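Local coordinates for protein carbohydrate deacetylase Agd3 (Neosartorya fumigata, PDB 6NWZ) that probably removes acetyl groups from the fungal exopolysaccharide galactosaminogalactan, a deacetylation required for biofilm formation by Aspergillus fumigatus, at residues N489-D501 / R539-R551. Sequence-based numbering, arbitrary orientation.
Sequences NPRWATRIYYNCD and RHDGYMFHQANLR. With ZN (zinc ion), chain M.
Trp492 and Tyr543 form the close-packed end, lying side by side where two parallel strands pair, CD1 of Trp492 sitting 3.5 Å from CZ of Tyr543 over one face of the phenol ring, planes at 38°. Backbone bonds on both sides of Tyr543 fix this register: Trp492 N gives a nearly straight bond to Gly542 O (2.8 Å), and Met544 N reaches Trp492 O. A water at the indole edge, in plane, accepts from Tyr543 OH and, weakly, from Trp492 NE1.

On the other face of the sheet lies Arg491; bent at chi3 (76°), it crosses Met544 at about a right angle, one guanidinium face against CB, while NH2 bonds to Gln253 OE1 and salt-bridges Asp255. That aspartate and His546, through NE2 at 2.3 Å, bind one zinc; another, held by Asp256, His388 and His392, has the triad typical of such deacetylases.

Past the strands, a single amide spans the loop and the 3-10 turn: Asn549 ND2 donates to Tyr497 O (2.9 Å) and weakly to Cys500 O, while its OD1 receives His546 N. A second water joins Ile496 O, His546 ND1 and Asn549 OD1. On the solvent side, exposed Tyr498 turns its ring edge to the imidazole face of His546, centroids 5.7 Å apart.

Strand 542-546 runs between strands 487-492 and 252-257, both parallel to it; helix 520-536 covers Tyr543, and helix 503-513 packs against Tyr497.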
ATOM      1  N   ASN A 489       2.462 -12.792   0.209  1.00 51.76           N
ATOM      2  CA  ASN A 489       2.178 -11.382  -0.021  1.00 39.46           C
ATOM      3  C   ASN A 489       1.835 -10.694   1.297  1.00 37.17           C
ATOM      4  O   ASN A 489       1.156 -11.279   2.146  1.00 39.94           O
ATOM      5  CB  ASN A 489       1.020 -11.214  -1.001  1.00 36.72           C
ATOM      6  CG  ASN A 489       1.241 -11.963  -2.301  1.00 54.63           C
ATOM      7  OD1 ASN A 489       2.000 -11.523  -3.165  1.00 55.68           O
ATOM      8  ND2 ASN A 489       0.573 -13.102  -2.447  1.00 60.14           N
ATOM      9  N   PRO A 490       2.290  -9.459   1.484  1.00 32.90           N
ATOM     10  CA  PRO A 490       2.049  -8.765   2.755  1.00 37.07           C
ATOM     11  C   PRO A 490       0.583  -8.408   2.953  1.00 33.43           C
ATOM     12  O   PRO A 490      -0.199  -8.296   2.004  1.00 40.29           O
ATOM     13  CB  PRO A 490       2.914  -7.505   2.638  1.00 36.40           C
ATOM     14  CG  PRO A 490       3.076  -7.294   1.163  1.00 29.88           C
ATOM     15  CD  PRO A 490       3.116  -8.664   0.560  1.00 31.16           C
ATOM     16  N   ARG A 491       0.219  -8.231   4.225  1.00 35.61           N
ATOM     17  CA  ARG A 491      -1.127  -7.830   4.616  1.00 46.71           C
ATOM     18  C   ARG A 491      -1.064  -7.082   5.939  1.00 39.79           C
ATOM     19  O   ARG A 491      -0.366  -7.498   6.867  1.00 40.80           O
ATOM     20  CB  ARG A 491      -2.077  -9.028   4.752  1.00 38.95           C
ATOM     21  CG  ARG A 491      -3.547  -8.640   4.954  1.00 35.95           C
ATOM     22  CD  ARG A 491      -4.504  -9.822   4.755  1.00 27.50           C
ATOM     23  NE  ARG A 491      -4.507 -10.737   5.894  1.00 40.83           N
ATOM     24  CZ  ARG A 491      -5.413 -11.694   6.091  1.00 50.78           C
ATOM     25  NH1 ARG A 491      -5.330 -12.473   7.161  1.00 47.63           N
ATOM     26  NH2 ARG A 491      -6.407 -11.871   5.227  1.00 35.27           N
ATOM     27  N   TRP A 492      -1.818  -5.992   6.020  1.00 31.08           N
ATOM     28  CA  TRP A 492      -1.882  -5.167   7.213  1.00 28.39           C
ATOM     29  C   TRP A 492      -2.934  -5.685   8.189  1.00 37.79           C
ATOM     30  O   TRP A 492      -3.982  -6.205   7.794  1.00 25.91           O
ATOM     31  CB  TRP A 492      -2.204  -3.718   6.845  1.00 27.32           C
ATOM     32  CG  TRP A 492      -1.161  -3.052   5.994  1.00 41.30           C
ATOM     33  CD1 TRP A 492      -1.313  -2.596   4.715  1.00 34.02           C
ATOM     34  CD2 TRP A 492       0.194  -2.766   6.363  1.00 40.48           C
ATOM     35  NE1 TRP A 492      -0.137  -2.041   4.267  1.00 31.71           N
ATOM     36  CE2 TRP A 492       0.802  -2.133   5.260  1.00 35.59           C
ATOM     37  CE3 TRP A 492       0.950  -2.982   7.520  1.00 34.91           C
ATOM     38  CZ2 TRP A 492       2.131  -1.716   5.279  1.00 28.55           C
ATOM     39  CZ3 TRP A 492       2.269  -2.567   7.536  1.00 29.45           C
ATOM     40  CH2 TRP A 492       2.845  -1.942   6.423  1.00 27.26           C
ATOM     41  N   ALA A 493      -2.643  -5.525   9.475  1.00 44.94           N
ATOM     42  CA  ALA A 493      -3.601  -5.773  10.540  1.00 35.17           C
ATOM     43  C   ALA A 493      -4.139  -4.445  11.053  1.00 33.76           C
ATOM     44  O   ALA A 493      -3.469  -3.412  10.975  1.00 47.38           O
ATOM     45  CB  ALA A 493      -2.966  -6.559  11.687  1.00 28.85           C
ATOM     46  N   THR A 494      -5.361  -4.478  11.572  1.00 44.56           N
ATOM     47  CA  THR A 494      -6.027  -3.282  12.064  1.00 37.60           C
ATOM     48  C   THR A 494      -6.479  -3.511  13.498  1.00 43.06           C
ATOM     49  O   THR A 494      -6.481  -4.638  14.003  1.00 51.19           O
ATOM     50  CB  THR A 494      -7.228  -2.909  11.185  1.00 32.65           C
ATOM     51  OG1 THR A 494      -8.214  -3.947  11.266  1.00 48.68           O
ATOM     52  CG2 THR A 494      -6.797  -2.752   9.738  1.00 26.30           C
ATOM     53  N   ARG A 495      -6.870  -2.419  14.154  1.00 34.02           N
ATOM     54  CA  ARG A 495      -7.458  -2.481  15.487  1.00 41.54           C
ATOM     55  C   ARG A 495      -8.912  -2.935  15.469  1.00 51.55           C
ATOM     56  O   ARG A 495      -9.548  -2.978  16.530  1.00 52.89           O
ATOM     57  CB  ARG A 495      -7.335  -1.117  16.175  1.00 40.21           C
ATOM     58  CG  ARG A 495      -5.898  -0.746  16.505  1.00 37.47           C
ATOM     59  CD  ARG A 495      -5.728   0.744  16.733  1.00 47.92           C
ATOM     60  NE  ARG A 495      -4.322   1.102  16.901  1.00 42.01           N
ATOM     61  CZ  ARG A 495      -3.494   1.373  15.896  1.00 42.79           C
ATOM     62  NH1 ARG A 495      -3.930   1.332  14.643  1.00 45.11           N
ATOM     63  NH2 ARG A 495      -2.231   1.689  16.143  1.00 50.00           N
ATOM     64  N   ILE A 496      -9.455  -3.254  14.294  1.00 41.45           N
ATOM     65  CA  ILE A 496     -10.723  -3.964  14.193  1.00 32.37           C
ATOM     66  C   ILE A 496     -10.406  -5.444  14.367  1.00 35.52           C
ATOM     67  O   ILE A 496     -10.042  -6.130  13.405  1.00 47.75           O
ATOM     68  CB  ILE A 496     -11.428  -3.685  12.853  1.00 26.85           C
ATOM     69  CG1 ILE A 496     -11.504  -2.179  12.591  1.00 28.36           C
ATOM     70  CG2 ILE A 496     -12.816  -4.295  12.844  1.00 25.25           C
ATOM     71  CD1 ILE A 496     -12.252  -1.404  13.656  1.00 24.59           C
ATOM     72  N   TYR A 497     -10.525  -5.938  15.596  1.00 39.91           N
ATOM     73  CA  TYR A 497      -9.947  -7.224  15.954  1.00 38.81           C
ATOM     74  C   TYR A 497     -10.823  -8.388  15.493  1.00 45.25           C
ATOM     75  O   TYR A 497     -12.032  -8.254  15.276  1.00 45.14           O
ATOM     76  CB  TYR A 497      -9.713  -7.295  17.462  1.00 35.69           C
ATOM     77  CG  TYR A 497      -8.719  -6.269  17.960  1.00 47.64           C
ATOM     78  CD1 TYR A 497      -7.370  -6.367  17.635  1.00 43.93           C
ATOM     79  CD2 TYR A 497      -9.128  -5.195  18.742  1.00 47.76           C
ATOM     80  CE1 TYR A 497      -6.452  -5.432  18.082  1.00 32.11           C
ATOM     81  CE2 TYR A 497      -8.215  -4.252  19.195  1.00 48.79           C
ATOM     82  CZ  TYR A 497      -6.878  -4.377  18.860  1.00 53.95           C
ATOM     83  OH  TYR A 497      -5.956  -3.451  19.299  1.00 59.60           O
ATOM     84  N   TYR A 498     -10.185  -9.554  15.365  1.00 43.92           N
ATOM     85  CA  TYR A 498     -10.815 -10.702  14.721  1.00 38.32           C
ATOM     86  C   TYR A 498     -12.000 -11.237  15.512  1.00 39.33           C
ATOM     87  O   TYR A 498     -12.893 -11.867  14.935  1.00 35.32           O
ATOM     88  CB  TYR A 498      -9.790 -11.818  14.531  1.00 36.36           C
ATOM     89  CG  TYR A 498      -9.622 -12.711  15.744  1.00 51.05           C
ATOM     90  CD1 TYR A 498      -8.876 -12.296  16.842  1.00 62.45           C
ATOM     91  CD2 TYR A 498     -10.214 -13.969  15.793  1.00 55.99           C
ATOM     92  CE1 TYR A 498      -8.720 -13.113  17.956  1.00 59.56           C
ATOM     93  CE2 TYR A 498     -10.065 -14.791  16.900  1.00 58.32           C
ATOM     94  CZ  TYR A 498      -9.317 -14.358  17.977  1.00 59.19           C
ATOM     95  OH  TYR A 498      -9.168 -15.173  19.077  1.00 71.81           O
ATOM     96  N   ASN A 499     -12.012 -11.033  16.825  1.00 36.77           N
ATOM     97  CA  ASN A 499     -13.019 -11.612  17.704  1.00 38.27           C
ATOM     98  C   ASN A 499     -13.949 -10.541  18.260  1.00 44.60           C
ATOM     99  O   ASN A 499     -14.408 -10.624  19.403  1.00 44.42           O
ATOM    100  CB  ASN A 499     -12.359 -12.399  18.833  1.00 43.34           C
ATOM    101  CG  ASN A 499     -11.374 -11.562  19.635  1.00 49.27           C
ATOM    102  OD1 ASN A 499     -10.887 -10.536  19.165  1.00 52.29           O
ATOM    103  ND2 ASN A 499     -11.072 -12.006  20.852  1.00 52.49           N
ATOM    104  N   CYS A 500     -14.243  -9.526  17.449  1.00 32.18           N
ATOM    105  CA  CYS A 500     -15.083  -8.417  17.871  1.00 43.05           C
ATOM    106  C   CYS A 500     -16.173  -8.146  16.848  1.00 49.07           C
ATOM    107  O   CYS A 500     -15.943  -8.246  15.638  1.00 38.17           O
ATOM    108  CB  CYS A 500     -14.257  -7.159  18.094  1.00 31.35           C
ATOM    109  SG  CYS A 500     -13.548  -7.090  19.741  1.00 73.21           S
ATOM    110  N   ASP A 501     -17.359  -7.791  17.350  1.00 30.89           N
ATOM    111  CA  ASP A 501     -18.516  -7.525  16.509  1.00 30.01           C
ATOM    112  C   ASP A 501     -19.199  -6.195  16.809  1.00 47.52           C
ATOM    113  O   ASP A 501     -20.193  -5.871  16.149  1.00 57.88           O
ATOM    114  CB  ASP A 501     -19.540  -8.663  16.646  1.00 40.71           C
ATOM    115  CG  ASP A 501     -20.034  -8.835  18.071  1.00 47.57           C
ATOM    116  OD1 ASP A 501     -19.338  -8.385  19.003  1.00 54.70           O
ATOM    117  OD2 ASP A 501     -21.119  -9.422  18.263  1.00 58.39           O
ATOM    118  N   ARG A 539       1.776   1.347  -0.885  1.00 28.28           N
ATOM    119  CA  ARG A 539       1.844  -0.035  -0.432  1.00 32.35           C
ATOM    120  C   ARG A 539       0.581  -0.766  -0.877  1.00 36.39           C
ATOM    121  O   ARG A 539      -0.526  -0.428  -0.442  1.00 35.03           O
ATOM    122  CB  ARG A 539       2.008  -0.085   1.085  1.00 34.82           C
ATOM    123  CG  ARG A 539       3.250   0.642   1.593  1.00 31.86           C
ATOM    124  CD  ARG A 539       4.517  -0.147   1.307  1.00 29.16           C
ATOM    125  NE  ARG A 539       4.605  -1.324   2.163  1.00 52.72           N
ATOM    126  CZ  ARG A 539       5.328  -1.388   3.277  1.00 52.63           C
ATOM    127  NH1 ARG A 539       6.050  -0.343   3.667  1.00 30.61           N
ATOM    128  NH2 ARG A 539       5.333  -2.503   3.997  1.00 45.08           N
ATOM    129  N   HIS A 540       0.746  -1.759  -1.751  1.00 31.50           N
ATOM    130  CA  HIS A 540      -0.370  -2.516  -2.305  1.00 27.24           C
ATOM    131  C   HIS A 540      -0.834  -3.656  -1.403  1.00 32.50           C
ATOM    132  O   HIS A 540      -1.640  -4.481  -1.850  1.00 35.71           O
ATOM    133  CB  HIS A 540       0.005  -3.075  -3.680  1.00 38.05           C
ATOM    134  CG  HIS A 540       0.199  -2.023  -4.726  1.00 41.39           C
ATOM    135  ND1 HIS A 540       0.589  -2.317  -6.015  1.00 46.59           N
ATOM    136  CD2 HIS A 540       0.048  -0.678  -4.677  1.00 42.63           C
ATOM    137  CE1 HIS A 540       0.673  -1.199  -6.713  1.00 48.08           C
ATOM    138  NE2 HIS A 540       0.349  -0.189  -5.925  1.00 34.79           N
ATOM    139  N   ASP A 541      -0.347  -3.725  -0.164  1.00 40.52           N
ATOM    140  CA  ASP A 541      -0.761  -4.784   0.747  1.00 36.49           C
ATOM    141  C   ASP A 541      -2.246  -4.663   1.058  1.00 36.02           C
ATOM    142  O   ASP A 541      -2.799  -3.563   1.150  1.00 42.98           O
ATOM    143  CB  ASP A 541       0.034  -4.725   2.056  1.00 43.76           C
ATOM    144  CG  ASP A 541       1.468  -4.278   1.857  1.00 46.95           C
ATOM    145  OD1 ASP A 541       1.810  -3.841   0.738  1.00 48.70           O
ATOM    146  OD2 ASP A 541       2.253  -4.362   2.827  1.00 41.09           O
ATOM    147  N   GLY A 542      -2.897  -5.812   1.223  1.00 38.28           N
ATOM    148  CA  GLY A 542      -4.283  -5.842   1.631  1.00 28.31           C
ATOM    149  C   GLY A 542      -4.432  -5.655   3.127  1.00 28.48           C
ATOM    150  O   GLY A 542      -3.468  -5.432   3.860  1.00 30.37           O
ATOM    151  N   TYR A 543      -5.679  -5.760   3.587  1.00 26.53           N
ATOM    152  CA  TYR A 543      -6.014  -5.520   4.983  1.00 25.42           C
ATOM    153  C   TYR A 543      -6.830  -6.684   5.533  1.00 36.16           C
ATOM    154  O   TYR A 543      -7.669  -7.260   4.834  1.00 33.72           O
ATOM    155  CB  TYR A 543      -6.769  -4.184   5.145  1.00 23.63           C
ATOM    156  CG  TYR A 543      -5.896  -2.984   4.833  1.00 25.44           C
ATOM    157  CD1 TYR A 543      -5.678  -2.582   3.520  1.00 27.12           C
ATOM    158  CD2 TYR A 543      -5.268  -2.267   5.849  1.00 25.72           C
ATOM    159  CE1 TYR A 543      -4.867  -1.497   3.225  1.00 31.59           C
ATOM    160  CE2 TYR A 543      -4.454  -1.177   5.560  1.00 21.88           C
ATOM    161  CZ  TYR A 543      -4.258  -0.798   4.245  1.00 27.41           C
ATOM    162  OH  TYR A 543      -3.455   0.280   3.941  1.00 33.89           O
ATOM    163  N   MET A 544      -6.573  -7.019   6.794  1.00 32.21           N
ATOM    164  CA  MET A 544      -7.119  -8.209   7.433  1.00 25.86           C
ATOM    165  C   MET A 544      -8.355  -7.857   8.255  1.00 34.92           C
ATOM    166  O   MET A 544      -8.287  -7.012   9.156  1.00 37.39           O
ATOM    167  CB  MET A 544      -6.061  -8.853   8.324  1.00 27.17           C
ATOM    168  CG  MET A 544      -6.578  -9.996   9.169  1.00 44.57           C
ATOM    169  SD  MET A 544      -5.641 -10.149  10.699  1.00 44.37           S
ATOM    170  CE  MET A 544      -6.127  -8.639  11.531  1.00 62.46           C
ATOM    171  N   PHE A 545      -9.472  -8.521   7.955  1.00 28.44           N
ATOM    172  CA  PHE A 545     -10.688  -8.431   8.758  1.00 34.12           C
ATOM    173  C   PHE A 545     -11.281  -9.828   8.906  1.00 43.65           C
ATOM    174  O   PHE A 545     -10.798 -10.798   8.313  1.00 39.84           O
ATOM    175  CB  PHE A 545     -11.708  -7.462   8.144  1.00 27.38           C
ATOM    176  CG  PHE A 545     -11.199  -6.052   8.000  1.00 29.65           C
ATOM    177  CD1 PHE A 545     -11.167  -5.196   9.091  1.00 27.95           C
ATOM    178  CD2 PHE A 545     -10.745  -5.584   6.776  1.00 24.90           C
ATOM    179  CE1 PHE A 545     -10.694  -3.897   8.963  1.00 32.76           C
ATOM    180  CE2 PHE A 545     -10.271  -4.287   6.642  1.00 28.87           C
ATOM    181  CZ  PHE A 545     -10.246  -3.442   7.738  1.00 29.46           C
ATOM    182  N   HIS A 546     -12.338  -9.928   9.712  1.00 41.24           N
ATOM    183  CA  HIS A 546     -12.945 -11.217  10.020  1.00 38.13           C
ATOM    184  C   HIS A 546     -14.463 -11.098  10.005  1.00 37.96           C
ATOM    185  O   HIS A 546     -15.021 -10.001  10.071  1.00 44.86           O
ATOM    186  CB  HIS A 546     -12.447 -11.750  11.369  1.00 38.14           C
ATOM    187  CG  HIS A 546     -10.993 -12.107  11.360  1.00 50.46           C
ATOM    188  ND1 HIS A 546      -9.995 -11.157  11.312  1.00 49.46           N
ATOM    189  CD2 HIS A 546     -10.371 -13.309  11.359  1.00 46.35           C
ATOM    190  CE1 HIS A 546      -8.819 -11.758  11.295  1.00 47.85           C
ATOM    191  NE2 HIS A 546      -9.018 -13.064  11.324  1.00 52.23           N
ATOM    192  N   GLN A 547     -15.127 -12.259   9.924  1.00 38.42           N
ATOM    193  CA  GLN A 547     -16.562 -12.283   9.647  1.00 36.94           C
ATOM    194  C   GLN A 547     -17.364 -11.587  10.739  1.00 45.85           C
ATOM    195  O   GLN A 547     -18.382 -10.948  10.446  1.00 39.80           O
ATOM    196  CB  GLN A 547     -17.038 -13.729   9.468  1.00 37.27           C
ATOM    197  CG  GLN A 547     -16.870 -14.619  10.697  1.00 43.76           C
ATOM    198  CD  GLN A 547     -18.082 -14.608  11.620  1.00 47.87           C
ATOM    199  OE1 GLN A 547     -19.199 -14.311  11.196  1.00 43.10           O
ATOM    200  NE2 GLN A 547     -17.860 -14.936  12.887  1.00 49.65           N
ATOM    201  N   ALA A 548     -16.923 -11.688  11.994  1.00 46.32           N
ATOM    202  CA  ALA A 548     -17.641 -11.034  13.079  1.00 38.13           C
ATOM    203  C   ALA A 548     -17.665  -9.519  12.926  1.00 38.55           C
ATOM    204  O   ALA A 548     -18.547  -8.867  13.496  1.00 42.50           O
ATOM    205  CB  ALA A 548     -17.021 -11.419  14.424  1.00 30.70           C
ATOM    206  N   ASN A 549     -16.728  -8.944  12.164  1.00 38.54           N
ATOM    207  CA  ASN A 549     -16.662  -7.495  12.002  1.00 31.74           C
ATOM    208  C   ASN A 549     -17.766  -6.941  11.108  1.00 33.93           C
ATOM    209  O   ASN A 549     -17.939  -5.718  11.061  1.00 38.58           O
ATOM    210  CB  ASN A 549     -15.305  -7.076  11.427  1.00 32.80           C
ATOM    211  CG  ASN A 549     -14.131  -7.607  12.232  1.00 28.65           C
ATOM    212  OD1 ASN A 549     -13.045  -7.824  11.693  1.00 28.55           O
ATOM    213  ND2 ASN A 549     -14.343  -7.819  13.525  1.00 37.59           N
ATOM    214  N   LEU A 550     -18.500  -7.792  10.395  1.00 32.82           N
ATOM    215  CA  LEU A 550     -19.531  -7.331   9.474  1.00 39.62           C
ATOM    216  C   LEU A 550     -20.896  -7.193  10.135  1.00 43.59           C
ATOM    217  O   LEU A 550     -21.872  -6.880   9.445  1.00 55.15           O
ATOM    218  CB  LEU A 550     -19.635  -8.284   8.275  1.00 37.63           C
ATOM    219  CG  LEU A 550     -18.368  -8.604   7.475  1.00 35.62           C
ATOM    220  CD1 LEU A 550     -18.727  -9.312   6.181  1.00 27.03           C
ATOM    221  CD2 LEU A 550     -17.559  -7.360   7.184  1.00 24.75           C
ATOM    222  N   ARG A 551     -20.988  -7.413  11.446  1.00 33.89           N
ATOM    223  CA  ARG A 551     -22.272  -7.347  12.130  1.00 38.42           C
ATOM    224  C   ARG A 551     -22.849  -5.942  12.028  1.00 39.51           C
ATOM    225  O   ARG A 551     -22.250  -4.979  12.513  1.00 41.82           O
ATOM    226  CB  ARG A 551     -22.121  -7.748  13.596  1.00 35.52           C
ATOM    227  CG  ARG A 551     -23.455  -7.956  14.289  1.00 37.10           C
ATOM    228  CD  ARG A 551     -23.343  -7.804  15.791  1.00 41.24           C
ATOM    229  NE  ARG A 551     -24.572  -8.214  16.462  1.00 38.21           N
ATOM    230  CZ  ARG A 551     -24.653  -9.219  17.326  1.00 41.47           C
ATOM    231  NH1 ARG A 551     -23.570  -9.913  17.647  1.00 51.31           N
ATOM    232  NH2 ARG A 551     -25.816  -9.521  17.883  1.00 38.79           N
TER
HETATM  233 ZN    ZN M 914      -7.447 -14.311  10.118  1.00 74.26          ZN
HETATM  234  O   HOH W   1      -1.818  -0.899   1.949  1.00 30.36           O
HETATM  235  O   HOH W   2     -10.357  -8.630  12.176  1.00 38.37           O
HETATM  236  O   HOH W   3     -14.691 -13.226  13.195  1.00 23.97           O
HETATM  237  O   HOH W   4     -20.322  -4.264  13.966  1.00 43.39           O